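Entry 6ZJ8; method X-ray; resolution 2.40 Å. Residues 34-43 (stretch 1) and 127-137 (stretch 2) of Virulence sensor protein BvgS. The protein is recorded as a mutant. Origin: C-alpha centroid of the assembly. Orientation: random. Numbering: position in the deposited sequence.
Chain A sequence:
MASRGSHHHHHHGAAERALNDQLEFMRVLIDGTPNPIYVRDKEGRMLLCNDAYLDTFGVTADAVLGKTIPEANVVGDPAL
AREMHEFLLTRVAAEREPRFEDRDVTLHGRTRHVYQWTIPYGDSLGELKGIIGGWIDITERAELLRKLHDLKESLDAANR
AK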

# COMPACT_ATOMS: atom_id res chain seq x y z
N PRO A 34 9.70 1.68 -4.63
CA PRO A 34 10.02 0.60 -3.69
C PRO A 34 8.97 0.38 -2.61
O PRO A 34 8.81 -0.75 -2.14
CB PRO A 34 11.36 1.05 -3.09
CG PRO A 34 11.32 2.53 -3.17
CD PRO A 34 10.53 2.88 -4.40
N ASN A 35 8.27 1.43 -2.20
CA ASN A 35 7.30 1.24 -1.13
C ASN A 35 5.90 1.03 -1.70
O ASN A 35 5.54 1.65 -2.70
CB ASN A 35 7.29 2.45 -0.19
CG ASN A 35 8.60 2.62 0.55
OD1 ASN A 35 9.22 1.65 0.99
ND2 ASN A 35 9.04 3.87 0.68
N PRO A 36 5.10 0.15 -1.09
CA PRO A 36 3.72 -0.02 -1.56
C PRO A 36 2.95 1.29 -1.57
O PRO A 36 3.00 2.07 -0.62
CB PRO A 36 3.13 -1.02 -0.56
CG PRO A 36 4.30 -1.81 -0.10
CD PRO A 36 5.45 -0.84 -0.06
N ILE A 37 2.23 1.52 -2.66
CA ILE A 37 1.34 2.67 -2.78
C ILE A 37 0.13 2.25 -3.59
O ILE A 37 0.24 1.46 -4.53
CB ILE A 37 2.05 3.89 -3.41
CG1 ILE A 37 1.10 5.10 -3.41
CG2 ILE A 37 2.48 3.58 -4.83
CD1 ILE A 37 1.74 6.37 -3.90
N TYR A 38 -1.03 2.79 -3.23
CA TYR A 38 -2.29 2.48 -3.89
C TYR A 38 -3.14 3.74 -3.97
O TYR A 38 -2.84 4.76 -3.33
CB TYR A 38 -3.05 1.38 -3.16
CG TYR A 38 -3.35 1.73 -1.72
CD1 TYR A 38 -4.48 2.45 -1.37
CD2 TYR A 38 -2.48 1.35 -0.70
CE1 TYR A 38 -4.75 2.78 -0.05
CE2 TYR A 38 -2.73 1.67 0.62
CZ TYR A 38 -3.87 2.39 0.94
OH TYR A 38 -4.11 2.71 2.25
N VAL A 39 -4.20 3.66 -4.76
CA VAL A 39 -5.21 4.71 -4.84
C VAL A 39 -6.58 4.04 -4.78
O VAL A 39 -6.87 3.15 -5.59
CB VAL A 39 -5.07 5.56 -6.11
CG1 VAL A 39 -6.19 6.59 -6.18
CG2 VAL A 39 -3.71 6.24 -6.15
N ARG A 40 -7.41 4.48 -3.84
CA ARG A 40 -8.74 3.92 -3.63
C ARG A 40 -9.77 5.04 -3.72
O ARG A 40 -9.61 6.08 -3.08
CB ARG A 40 -8.81 3.21 -2.27
CG ARG A 40 -10.19 2.74 -1.88
CD ARG A 40 -10.12 1.62 -0.85
NE ARG A 40 -9.28 1.95 0.29
CZ ARG A 40 -9.26 1.26 1.43
NH1 ARG A 40 -10.05 0.20 1.58
NH2 ARG A 40 -8.46 1.63 2.42
N ASP A 41 -10.82 4.82 -4.51
CA ASP A 41 -11.83 5.84 -4.71
C ASP A 41 -12.74 5.95 -3.49
O ASP A 41 -12.55 5.27 -2.48
CB ASP A 41 -12.63 5.55 -5.98
CG ASP A 41 -13.53 4.34 -5.85
OD1 ASP A 41 -13.53 3.68 -4.79
OD2 ASP A 41 -14.25 4.04 -6.83
N LYS A 42 -13.75 6.82 -3.59
CA LYS A 42 -14.66 7.03 -2.48
C LYS A 42 -15.42 5.75 -2.13
O LYS A 42 -15.54 5.38 -0.96
CB LYS A 42 -15.64 8.16 -2.82
CG LYS A 42 -16.72 8.40 -1.77
CD LYS A 42 -17.67 9.51 -2.19
CE LYS A 42 -18.85 9.62 -1.24
NZ LYS A 42 -19.79 10.72 -1.60
N GLU A 43 -15.93 5.06 -3.15
CA GLU A 43 -16.70 3.83 -2.93
C GLU A 43 -15.82 2.64 -2.55
O GLU A 43 -16.35 1.52 -2.44
CB GLU A 43 -17.51 3.49 -4.19
CG GLU A 43 -18.61 4.50 -4.51
CD GLU A 43 -18.12 5.69 -5.32
OE1 GLU A 43 -16.97 5.65 -5.80
OE2 GLU A 43 -18.89 6.66 -5.47
N GLU A 127 -14.71 18.69 -3.54
CA GLU A 127 -15.39 17.41 -3.69
C GLU A 127 -14.37 16.29 -3.56
O GLU A 127 -13.51 16.13 -4.43
CB GLU A 127 -16.10 17.36 -5.04
CG GLU A 127 -17.31 16.43 -5.09
CD GLU A 127 -18.05 16.54 -6.41
OE1 GLU A 127 -17.51 17.14 -7.36
OE2 GLU A 127 -19.19 16.03 -6.49
N LEU A 128 -14.46 15.53 -2.48
CA LEU A 128 -13.55 14.41 -2.27
C LEU A 128 -13.91 13.26 -3.21
O LEU A 128 -15.08 12.96 -3.43
CB LEU A 128 -13.62 13.93 -0.82
CG LEU A 128 -13.30 14.96 0.26
CD1 LEU A 128 -13.27 14.28 1.62
CD2 LEU A 128 -11.98 15.67 -0.02
N LYS A 129 -12.88 12.62 -3.77
CA LYS A 129 -13.06 11.52 -4.71
C LYS A 129 -12.36 10.23 -4.30
O LYS A 129 -12.77 9.17 -4.77
CB LYS A 129 -12.58 11.93 -6.11
CG LYS A 129 -13.33 13.11 -6.71
CD LYS A 129 -14.80 12.79 -6.95
CE LYS A 129 -15.55 14.00 -7.46
NZ LYS A 129 -17.02 13.76 -7.52
N GLY A 130 -11.34 10.29 -3.47
CA GLY A 130 -10.67 9.07 -3.04
C GLY A 130 -9.54 9.37 -2.09
O GLY A 130 -9.42 10.48 -1.56
N ILE A 131 -8.71 8.36 -1.87
CA ILE A 131 -7.54 8.47 -1.02
C ILE A 131 -6.34 7.86 -1.73
O ILE A 131 -6.48 6.86 -2.45
CB ILE A 131 -7.75 7.78 0.35
CG1 ILE A 131 -8.12 6.31 0.17
CG2 ILE A 131 -8.82 8.51 1.15
CD1 ILE A 131 -7.47 5.40 1.18
N ILE A 132 -5.18 8.47 -1.56
CA ILE A 132 -3.90 7.88 -1.92
C ILE A 132 -3.29 7.34 -0.63
O ILE A 132 -3.34 8.01 0.41
CB ILE A 132 -2.98 8.90 -2.59
CG1 ILE A 132 -3.67 9.55 -3.80
CG2 ILE A 132 -1.69 8.23 -3.03
CD1 ILE A 132 -3.38 11.03 -3.95
N GLY A 133 -2.73 6.14 -0.69
CA GLY A 133 -2.21 5.54 0.53
C GLY A 133 -1.13 4.52 0.25
O GLY A 133 -0.78 4.24 -0.90
N GLY A 134 -0.61 3.96 1.33
CA GLY A 134 0.43 2.96 1.25
C GLY A 134 1.04 2.73 2.62
O GLY A 134 0.48 3.13 3.64
N TRP A 135 2.19 2.06 2.62
CA TRP A 135 2.89 1.81 3.87
C TRP A 135 4.37 1.60 3.59
O TRP A 135 4.78 1.38 2.45
CB TRP A 135 2.29 0.60 4.60
CG TRP A 135 2.42 -0.69 3.86
CD1 TRP A 135 3.46 -1.57 3.93
CD2 TRP A 135 1.47 -1.26 2.96
NE1 TRP A 135 3.22 -2.65 3.11
CE2 TRP A 135 2.01 -2.49 2.51
CE3 TRP A 135 0.22 -0.86 2.48
CZ2 TRP A 135 1.34 -3.31 1.60
CZ3 TRP A 135 -0.44 -1.68 1.58
CH2 TRP A 135 0.12 -2.89 1.15
N ILE A 136 5.15 1.68 4.66
CA ILE A 136 6.59 1.45 4.62
C ILE A 136 6.91 0.32 5.59
O ILE A 136 6.50 0.37 6.76
CB ILE A 136 7.39 2.72 5.00
CG1 ILE A 136 6.96 3.90 4.13
CG2 ILE A 136 8.89 2.47 4.87
CD1 ILE A 136 7.59 5.21 4.55
N ASP A 137 7.62 -0.69 5.11
CA ASP A 137 8.02 -1.81 5.95
C ASP A 137 9.21 -1.36 6.80
O ASP A 137 10.34 -1.28 6.32
CB ASP A 137 8.36 -3.03 5.10
CG ASP A 137 8.55 -4.29 5.92
OD1 ASP A 137 8.91 -4.17 7.11
OD2 ASP A 137 8.35 -5.39 5.37
O HOH W 1 8.14 -0.73 2.23

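What holds the two backbones together? Strands 37-41 and 128-137 run antiparallel, their directions 153° apart, and four strong hydrogen bonds close two rings between them. In the first, Tyr-38 N donates to Gly-133 O at 2.8 Å and Gly-133 N returns a bond to Tyr-38 O at 3.0 Å. In the second, Arg-40 N reaches Ile-131 O at 2.9 Å while Ile-131 N reaches Arg-40 O at 2.7 Å. All four are nearly straight, as expected of well-registered strands. The ladder loosens at its ends, where Trp-135 N to Pro-36 O (3.3 Å) and Lys-42 N to Lys-129 O (2.8 Å, but bent to 120°) are both weak.

What happens at the pairs that are not hydrogen-bonded? At Val-39 with Ile-132, between the rings, and Ile-37 with Gly-134, beyond the first, the amides do not bond across the gap, and CA hydrogens meet carbonyl oxygens instead. Ile-37 CA lies 3.2 Å from Gly-133 O, and Gly-134 CA lies 3.3 Å from Pro-36 O. Glycine makes the closest approaches possible: the CA atoms of Asp-41 and Gly-130 are just 3.8 Å apart, and a CB on Gly-130 would clash with Arg-40 O. Likewise, a CB on Gly-134 would run into Pro-36 O.

How do the aromatic rings use the space? Tyr-38, with chi1 in the p well, lays its ring across its glycine partner, so that Gly-133 CA sits 3.9 Å from the centroid of the Tyr-38 ring, over the face. A CB on Gly-133 would collide with Tyr-38 OH. Trp-135, also p, offers a ring face to Pro-36, whose CB stands 3.7 Å from the centroid of the Trp-135 six-membered ring. Both are CH-pi contacts, in which slightly positive C-H groups meet the electron-rich face of a ring. The two aromatics also touch, Tyr-38 CE2 being 4.2 Å from Trp-135 CZ3.

Which other side chains meet? Ile-131 shares a face of the sheet with Tyr-38 and Arg-40; its CD1 packs at the edge of the tyrosine ring, 4.0 Å from Tyr-38 CE1, and also lies at the edge of the Arg-40 guanidinium. On the other face, Ile-132 bridges two neighbors through apolar contact: its CG2 is 4.0 Å from Ile-37 CD1 and its CG1 is 4.1 Å from Val-39 CG2. Beyond the last bridged pair, a water joins the stretches, donating to Asn-35 OD1 and accepting from Asp-137 N, each at 2.9 Å from the water O.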